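Local coordinates for protein trans-4-hydroxy-L-proline dehydratase (PDB 6VXC) that uses glycyl radical chemistry to dehydrate trans-4-hydroxy-L-proline to (S)-1-pyrroline-5-carboxylate in the anaerobic breakdown of hydroxyproline, at residues A536-D550 against G555-T567. Numbering follows the deposited sequence.
Sequences AKHMPCPLMSTIVDD and GKDYQRGGARYNT
The ring of Tyr558 takes Met544 over one face: Met544 CG stands 4.1 Å from the centroid of the Tyr558 ring in a CH-pi contact, with SD higher above the same face. At the rim, near the ring plane, Cys541 SG meets CD2 while Val548 CG1 reaches CD1 on the other side. Thr181 and Ala464 also touch this side chain.

The other flat group, the Arg564 guanidinium, pairs with the Asp550 carboxylate, the two planes 26° apart. The guanidinium grips the carboxylate side-on, Arg564 NE to Asp550 OD2 at 2.9 Å and NH2 to OD1, each oxygen using its syn lone pair. A bend at chi3 (-57°) swings NE and NH2 of Arg564 toward the Asp550 carboxylate, and NH1 goes to Asp445. Arg564 N also donates to Asp549 O.

On the side of Tyr558 away from Arg564, Asp557 is buried with its carboxylate against the turn into helix 542-546. Its OD2 takes Cys541 N at 3.1 Å on the syn side, Gln559 N from above the carboxylate plane, and a water that also donates to Ala536 O. Ser545 OG, beside its own backbone N (chi1 -60°), receives Tyr558 N at 2.6 Å in an almost straight bond. Farther along, Gln559 NE2 donates to Met539 O at 2.8 Å, in the carbonyl plane, where helix 506-538 has just ended.

The bond from Asp557 OD2 to Gln559 N makes an Asx turn. With Cys541, at the N-cap position of helix 542-546, bonded to the same oxygen, it ties the helix-to-helix link to the loop entering strand 565-573, the middle strand of a three-stranded parallel sheet in the PFL-like region of this glycyl radical enzyme.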
ATOM      1  N   ALA A 536       3.100 -15.750  11.800  1.00 16.20           N
ATOM      2  CA  ALA A 536       2.184 -16.029  12.899  1.00 11.55           C
ATOM      3  C   ALA A 536       2.929 -16.387  14.181  1.00 19.47           C
ATOM      4  O   ALA A 536       2.544 -15.953  15.275  1.00 15.61           O
ATOM      5  CB  ALA A 536       1.240 -17.158  12.496  1.00 15.87           C
ATOM      6  N   LYS A 537       4.013 -17.161  14.065  1.00 17.28           N
ATOM      7  CA  LYS A 537       4.736 -17.622  15.248  1.00 18.08           C
ATOM      8  C   LYS A 537       5.723 -16.578  15.752  1.00 16.13           C
ATOM      9  O   LYS A 537       5.893 -16.431  16.963  1.00 20.38           O
ATOM     10  CB  LYS A 537       5.485 -18.932  14.952  1.00 15.92           C
ATOM     11  CG  LYS A 537       4.592 -20.129  14.653  1.00 24.13           C
ATOM     12  CD  LYS A 537       5.406 -21.341  14.151  1.00 27.20           C
ATOM     13  CE  LYS A 537       4.536 -22.595  14.000  1.00 28.38           C
ATOM     14  NZ  LYS A 537       4.024 -23.102  15.315  1.00 32.42           N
ATOM     15  N   HIS A 538       6.394 -15.856  14.854  1.00 14.80           N
ATOM     16  CA  HIS A 538       7.481 -14.976  15.250  1.00 15.41           C
ATOM     17  C   HIS A 538       7.164 -13.492  15.099  1.00 16.57           C
ATOM     18  O   HIS A 538       7.941 -12.668  15.576  1.00 18.61           O
ATOM     19  CB  HIS A 538       8.745 -15.310  14.438  1.00 16.42           C
ATOM     20  CG  HIS A 538       9.131 -16.757  14.518  1.00 18.17           C
ATOM     21  ND1 HIS A 538       9.771 -17.296  15.611  1.00 22.23           N
ATOM     22  CD2 HIS A 538       8.943 -17.779  13.653  1.00 16.84           C
ATOM     23  CE1 HIS A 538       9.964 -18.588  15.414  1.00 22.27           C
ATOM     24  NE2 HIS A 538       9.472 -18.908  14.232  1.00 19.76           N
ATOM     25  N   MET A 539       6.063 -13.130  14.455  1.00 16.83           N
ATOM     26  CA  MET A 539       5.654 -11.728  14.387  1.00 14.77           C
ATOM     27  C   MET A 539       4.259 -11.502  14.954  1.00 16.51           C
ATOM     28  O   MET A 539       3.473 -10.767  14.345  1.00 17.03           O
ATOM     29  CB  MET A 539       5.650 -11.221  12.946  1.00 17.41           C
ATOM     30  CG  MET A 539       6.976 -11.114  12.254  1.00 15.88           C
ATOM     31  SD  MET A 539       6.644 -10.470  10.593  1.00 21.64           S
ATOM     32  CE  MET A 539       7.987 -11.187   9.661  1.00 15.24           C
ATOM     33  N   PRO A 540       3.888 -12.111  16.078  1.00 15.01           N
ATOM     34  CA  PRO A 540       2.578 -11.793  16.643  1.00 16.56           C
ATOM     35  C   PRO A 540       2.535 -10.313  16.966  1.00 14.74           C
ATOM     36  O   PRO A 540       3.555  -9.685  17.235  1.00 17.08           O
ATOM     37  CB  PRO A 540       2.506 -12.660  17.905  1.00 19.97           C
ATOM     38  CG  PRO A 540       3.922 -12.886  18.285  1.00 14.08           C
ATOM     39  CD  PRO A 540       4.682 -12.962  16.982  1.00 14.91           C
ATOM     40  N   CYS A 541       1.355  -9.732  16.862  1.00 15.84           N
ATOM     41  CA  CYS A 541       1.193  -8.292  17.057  1.00 14.89           C
ATOM     42  C   CYS A 541       0.085  -8.055  18.068  1.00 13.85           C
ATOM     43  O   CYS A 541      -1.041  -7.714  17.699  1.00 15.14           O
ATOM     44  CB  CYS A 541       0.930  -7.587  15.719  1.00 15.12           C
ATOM     45  SG  CYS A 541      -0.312  -8.409  14.669  1.00 16.47           S
ATOM     46  N   PRO A 542       0.375  -8.219  19.366  1.00 17.50           N
ATOM     47  CA  PRO A 542      -0.679  -8.029  20.379  1.00 14.44           C
ATOM     48  C   PRO A 542      -1.299  -6.643  20.354  1.00 13.50           C
ATOM     49  O   PRO A 542      -2.503  -6.524  20.606  1.00 17.46           O
ATOM     50  CB  PRO A 542       0.035  -8.281  21.717  1.00 13.74           C
ATOM     51  CG  PRO A 542       1.379  -8.806  21.380  1.00 15.28           C
ATOM     52  CD  PRO A 542       1.693  -8.491  19.951  1.00 14.30           C
ATOM     53  N   LEU A 543      -0.542  -5.587  20.059  1.00 11.78           N
ATOM     54  CA  LEU A 543      -1.183  -4.274  20.029  1.00 11.73           C
ATOM     55  C   LEU A 543      -2.223  -4.213  18.915  1.00 13.05           C
ATOM     56  O   LEU A 543      -3.393  -3.920  19.167  1.00 14.07           O
ATOM     57  CB  LEU A 543      -0.153  -3.148  19.882  1.00 14.99           C
ATOM     58  CG  LEU A 543      -0.757  -1.736  19.765  1.00 12.73           C
ATOM     59  CD1 LEU A 543      -1.590  -1.403  21.017  1.00 15.11           C
ATOM     60  CD2 LEU A 543       0.320  -0.648  19.550  1.00 13.29           C
ATOM     61  N   MET A 544      -1.844  -4.564  17.685  1.00 13.31           N
ATOM     62  CA  MET A 544      -2.835  -4.535  16.609  1.00 12.91           C
ATOM     63  C   MET A 544      -4.050  -5.399  16.948  1.00 14.90           C
ATOM     64  O   MET A 544      -5.190  -5.024  16.648  1.00 13.17           O
ATOM     65  CB  MET A 544      -2.214  -4.980  15.283  1.00 12.81           C
ATOM     66  CG  MET A 544      -3.194  -4.954  14.102  1.00 19.07           C
ATOM     67  SD  MET A 544      -3.588  -3.261  13.576  1.00 21.90           S
ATOM     68  CE  MET A 544      -2.018  -2.818  12.843  1.00 13.66           C
ATOM     69  N   SER A 545      -3.828  -6.546  17.597  1.00 14.25           N
ATOM     70  CA  SER A 545      -4.938  -7.437  17.905  1.00 11.49           C
ATOM     71  C   SER A 545      -5.979  -6.771  18.800  1.00 13.49           C
ATOM     72  O   SER A 545      -7.163  -7.104  18.711  1.00 14.37           O
ATOM     73  CB  SER A 545      -4.420  -8.724  18.549  1.00 12.02           C
ATOM     74  OG  SER A 545      -3.526  -9.401  17.680  1.00 15.53           O
ATOM     75  N   THR A 546      -5.570  -5.847  19.676  1.00 12.98           N
ATOM     76  CA  THR A 546      -6.530  -5.256  20.607  1.00 12.19           C
ATOM     77  C   THR A 546      -7.601  -4.435  19.903  1.00 14.67           C
ATOM     78  O   THR A 546      -8.680  -4.245  20.467  1.00 14.53           O
ATOM     79  CB  THR A 546      -5.831  -4.364  21.642  1.00 14.08           C
ATOM     80  OG1 THR A 546      -5.217  -3.247  20.977  1.00 16.89           O
ATOM     81  CG2 THR A 546      -4.774  -5.156  22.465  1.00 12.73           C
ATOM     82  N   ILE A 547      -7.351  -3.961  18.683  1.00 13.50           N
ATOM     83  CA  ILE A 547      -8.277  -3.048  18.030  1.00 14.84           C
ATOM     84  C   ILE A 547      -8.887  -3.633  16.757  1.00 15.27           C
ATOM     85  O   ILE A 547      -9.502  -2.903  15.994  1.00 15.65           O
ATOM     86  CB  ILE A 547      -7.604  -1.695  17.729  1.00 13.54           C
ATOM     87  CG1 ILE A 547      -6.386  -1.918  16.839  1.00 12.27           C
ATOM     88  CG2 ILE A 547      -7.277  -0.950  19.032  1.00 14.08           C
ATOM     89  CD1 ILE A 547      -5.791  -0.646  16.273  1.00 15.29           C
ATOM     90  N   VAL A 548      -8.694  -4.905  16.523  1.00 12.64           N
ATOM     91  CA  VAL A 548      -9.226  -5.535  15.367  1.00 11.05           C
ATOM     92  C   VAL A 548     -10.262  -6.593  15.701  1.00 12.75           C
ATOM     93  O   VAL A 548      -9.971  -7.556  16.380  1.00 18.33           O
ATOM     94  CB  VAL A 548      -8.136  -6.192  14.501  1.00 11.07           C
ATOM     95  CG1 VAL A 548      -8.775  -7.088  13.470  1.00 15.31           C
ATOM     96  CG2 VAL A 548      -7.188  -5.207  13.890  1.00 11.37           C
ATOM     97  N   ASP A 549     -11.451  -6.406  15.168  1.00 15.31           N
ATOM     98  CA  ASP A 549     -12.498  -7.358  15.345  1.00 13.97           C
ATOM     99  C   ASP A 549     -12.195  -8.766  14.914  1.00 14.35           C
ATOM    100  O   ASP A 549     -11.882  -9.087  13.818  1.00 13.23           O
ATOM    101  CB  ASP A 549     -13.837  -6.955  14.797  1.00 14.61           C
ATOM    102  CG  ASP A 549     -14.505  -5.893  15.608  1.00 19.59           C
ATOM    103  OD1 ASP A 549     -14.254  -5.793  16.777  1.00 22.12           O
ATOM    104  OD2 ASP A 549     -15.290  -5.198  15.039  1.00 20.87           O
ATOM    105  N   ASP A 550     -12.515  -9.396  16.009  1.00 13.82           N
ATOM    106  CA  ASP A 550     -12.621 -10.598  16.694  1.00 15.58           C
ATOM    107  C   ASP A 550     -11.435 -11.088  17.489  1.00 13.04           C
ATOM    108  O   ASP A 550     -11.596 -12.058  18.133  1.00 16.13           O
ATOM    109  CB  ASP A 550     -13.716 -11.569  16.264  1.00 15.29           C
ATOM    110  CG  ASP A 550     -14.862 -10.904  15.527  1.00 17.55           C
ATOM    111  OD1 ASP A 550     -15.316  -9.850  15.891  1.00 18.83           O
ATOM    112  OD2 ASP A 550     -15.273 -11.463  14.554  1.00 18.72           O
ATOM    113  N   GLY A 555      -9.818 -14.790  21.388  1.00 15.11           N
ATOM    114  CA  GLY A 555      -8.559 -15.047  22.046  1.00 16.90           C
ATOM    115  C   GLY A 555      -7.487 -15.488  21.075  1.00 14.92           C
ATOM    116  O   GLY A 555      -6.770 -16.461  21.326  1.00 16.31           O
ATOM    117  N   LYS A 556      -7.348 -14.752  19.972  1.00 17.04           N
ATOM    118  CA  LYS A 556      -6.470 -15.140  18.879  1.00 13.99           C
ATOM    119  C   LYS A 556      -5.827 -13.904  18.261  1.00 16.46           C
ATOM    120  O   LYS A 556      -6.519 -12.945  17.892  1.00 15.92           O
ATOM    121  CB  LYS A 556      -7.235 -15.929  17.816  1.00 13.01           C
ATOM    122  CG  LYS A 556      -6.330 -16.473  16.725  1.00 17.13           C
ATOM    123  CD  LYS A 556      -7.109 -17.164  15.621  1.00 19.69           C
ATOM    124  CE  LYS A 556      -7.638 -18.514  16.055  1.00 22.72           C
ATOM    125  NZ  LYS A 556      -8.092 -19.294  14.857  1.00 30.99           N
ATOM    126  N   ASP A 557      -4.503 -13.941  18.162  1.00 13.67           N
ATOM    127  CA  ASP A 557      -3.736 -12.812  17.663  1.00 13.16           C
ATOM    128  C   ASP A 557      -4.078 -12.515  16.194  1.00 12.45           C
ATOM    129  O   ASP A 557      -4.353 -13.415  15.393  1.00 14.52           O
ATOM    130  CB  ASP A 557      -2.246 -13.102  17.817  1.00 13.25           C
ATOM    131  CG  ASP A 557      -1.382 -11.897  17.511  1.00 16.10           C
ATOM    132  OD1 ASP A 557      -1.265 -11.013  18.381  1.00 17.43           O
ATOM    133  OD2 ASP A 557      -0.846 -11.824  16.384  1.00 17.94           O
ATOM    134  N   TYR A 558      -4.033 -11.230  15.845  1.00 13.50           N
ATOM    135  CA  TYR A 558      -4.310 -10.801  14.473  1.00 11.36           C
ATOM    136  C   TYR A 558      -3.413 -11.509  13.467  1.00 14.67           C
ATOM    137  O   TYR A 558      -3.857 -11.855  12.367  1.00 15.20           O
ATOM    138  CB  TYR A 558      -4.147  -9.277  14.381  1.00 11.54           C
ATOM    139  CG  TYR A 558      -4.222  -8.681  12.993  1.00 16.05           C
ATOM    140  CD1 TYR A 558      -5.435  -8.330  12.433  1.00 14.71           C
ATOM    141  CD2 TYR A 558      -3.064  -8.407  12.275  1.00 18.84           C
ATOM    142  CE1 TYR A 558      -5.499  -7.762  11.167  1.00 14.56           C
ATOM    143  CE2 TYR A 558      -3.118  -7.846  11.023  1.00 21.14           C
ATOM    144  CZ  TYR A 558      -4.329  -7.527  10.473  1.00 17.54           C
ATOM    145  OH  TYR A 558      -4.342  -6.969   9.225  1.00 21.86           O
ATOM    146  N   GLN A 559      -2.153 -11.752  13.828  1.00 14.19           N
ATOM    147  CA  GLN A 559      -1.215 -12.368  12.895  1.00 16.41           C
ATOM    148  C   GLN A 559      -1.452 -13.862  12.700  1.00 14.33           C
ATOM    149  O   GLN A 559      -0.773 -14.469  11.877  1.00 14.39           O
ATOM    150  CB  GLN A 559       0.224 -12.130  13.348  1.00 15.40           C
ATOM    151  CG  GLN A 559       1.225 -11.904  12.215  1.00 14.33           C
ATOM    152  CD  GLN A 559       1.189 -10.479  11.667  1.00 15.55           C
ATOM    153  OE1 GLN A 559       0.325 -10.133  10.866  1.00 17.25           O
ATOM    154  NE2 GLN A 559       2.133  -9.647  12.106  1.00 13.95           N
ATOM    155  N   ARG A 560      -2.396 -14.481  13.402  1.00 14.10           N
ATOM    156  CA  ARG A 560      -2.650 -15.889  13.126  1.00 15.12           C
ATOM    157  C   ARG A 560      -4.135 -16.177  12.948  1.00 15.88           C
ATOM    158  O   ARG A 560      -4.575 -17.305  13.166  1.00 18.91           O
ATOM    159  CB  ARG A 560      -2.044 -16.798  14.199  1.00 14.83           C
ATOM    160  CG  ARG A 560      -2.684 -16.754  15.583  1.00 16.50           C
ATOM    161  CD  ARG A 560      -1.957 -17.702  16.562  1.00 14.36           C
ATOM    162  NE  ARG A 560      -2.596 -17.725  17.876  1.00 14.50           N
ATOM    163  CZ  ARG A 560      -3.575 -18.553  18.224  1.00 15.41           C
ATOM    164  NH1 ARG A 560      -4.035 -19.446  17.359  1.00 14.40           N
ATOM    165  NH2 ARG A 560      -4.091 -18.494  19.446  1.00 16.43           N
ATOM    166  N   GLY A 561      -4.914 -15.181  12.528  1.00 15.54           N
ATOM    167  CA  GLY A 561      -6.286 -15.401  12.134  1.00 13.84           C
ATOM    168  C   GLY A 561      -7.355 -14.853  13.057  1.00 13.39           C
ATOM    169  O   GLY A 561      -8.516 -15.230  12.905  1.00 14.08           O
ATOM    170  N   GLY A 562      -7.003 -14.004  14.022  1.00 13.29           N
ATOM    171  CA  GLY A 562      -7.994 -13.435  14.923  1.00 12.94           C
ATOM    172  C   GLY A 562      -9.004 -12.504  14.262  1.00 12.15           C
ATOM    173  O   GLY A 562     -10.096 -12.309  14.802  1.00 12.99           O
ATOM    174  N   ALA A 563      -8.663 -11.917  13.120  1.00 11.57           N
ATOM    175  CA  ALA A 563      -9.597 -11.032  12.434  1.00 12.71           C
ATOM    176  C   ALA A 563     -10.864 -11.783  12.032  1.00 12.64           C
ATOM    177  O   ALA A 563     -10.842 -12.991  11.776  1.00 13.23           O
ATOM    178  CB  ALA A 563      -8.941 -10.439  11.189  1.00  9.28           C
ATOM    179  N   ARG A 564     -11.981 -11.049  11.959  1.00 12.95           N
ATOM    180  CA  ARG A 564     -13.230 -11.672  11.521  1.00 12.79           C
ATOM    181  C   ARG A 564     -13.092 -12.252  10.117  1.00 10.66           C
ATOM    182  O   ARG A 564     -13.643 -13.312   9.821  1.00 10.62           O
ATOM    183  CB  ARG A 564     -14.390 -10.671  11.560  1.00 13.13           C
ATOM    184  CG  ARG A 564     -15.739 -11.254  11.119  1.00 10.20           C
ATOM    185  CD  ARG A 564     -16.882 -10.249  11.367  1.00 13.13           C
ATOM    186  NE  ARG A 564     -16.941  -9.856  12.772  1.00 12.95           N
ATOM    187  CZ  ARG A 564     -17.724  -8.905  13.282  1.00 14.05           C
ATOM    188  NH1 ARG A 564     -18.548  -8.206  12.502  1.00 12.09           N
ATOM    189  NH2 ARG A 564     -17.672  -8.648  14.586  1.00 12.78           N
ATOM    190  N   TYR A 565     -12.400 -11.548   9.237  1.00 11.65           N
ATOM    191  CA  TYR A 565     -12.200 -11.986   7.866  1.00 10.78           C
ATOM    192  C   TYR A 565     -10.713 -12.115   7.583  1.00  9.36           C
ATOM    193  O   TYR A 565      -9.910 -11.308   8.055  1.00 11.66           O
ATOM    194  CB  TYR A 565     -12.840 -11.004   6.872  1.00  9.69           C
ATOM    195  CG  TYR A 565     -14.311 -10.719   7.132  1.00 11.57           C
ATOM    196  CD1 TYR A 565     -15.302 -11.629   6.749  1.00  9.63           C
ATOM    197  CD2 TYR A 565     -14.705  -9.537   7.734  1.00  9.18           C
ATOM    198  CE1 TYR A 565     -16.629 -11.367   6.966  1.00 10.05           C
ATOM    199  CE2 TYR A 565     -16.039  -9.262   7.974  1.00 10.11           C
ATOM    200  CZ  TYR A 565     -17.001 -10.176   7.584  1.00 10.86           C
ATOM    201  OH  TYR A 565     -18.327  -9.906   7.798  1.00 13.09           O
ATOM    202  N   ASN A 566     -10.356 -13.115   6.784  1.00 12.36           N
ATOM    203  CA  ASN A 566      -8.962 -13.379   6.464  1.00 11.71           C
ATOM    204  C   ASN A 566      -8.841 -13.717   4.990  1.00 11.01           C
ATOM    205  O   ASN A 566      -9.468 -14.659   4.497  1.00 15.50           O
ATOM    206  CB  ASN A 566      -8.390 -14.496   7.347  1.00 10.95           C
ATOM    207  CG  ASN A 566      -8.266 -14.065   8.791  1.00 12.37           C
ATOM    208  OD1 ASN A 566      -7.265 -13.474   9.189  1.00 13.34           O
ATOM    209  ND2 ASN A 566      -9.305 -14.315   9.575  1.00 11.67           N
ATOM    210  N   THR A 567      -8.086 -12.894   4.285  1.00 14.79           N
ATOM    211  CA  THR A 567      -7.795 -13.095   2.879  1.00 13.26           C
ATOM    212  C   THR A 567      -6.318 -12.822   2.640  1.00 10.75           C
ATOM    213  O   THR A 567      -5.669 -12.111   3.403  1.00 12.46           O
ATOM    214  CB  THR A 567      -8.655 -12.177   1.982  1.00 13.67           C
ATOM    215  OG1 THR A 567      -8.452 -10.823   2.383  1.00 15.84           O
ATOM    216  CG2 THR A 567     -10.136 -12.506   2.104  1.00 16.01           C
TER
HETATM  217  O   HOH W   1       0.040 -14.684  16.021  1.00 15.51           O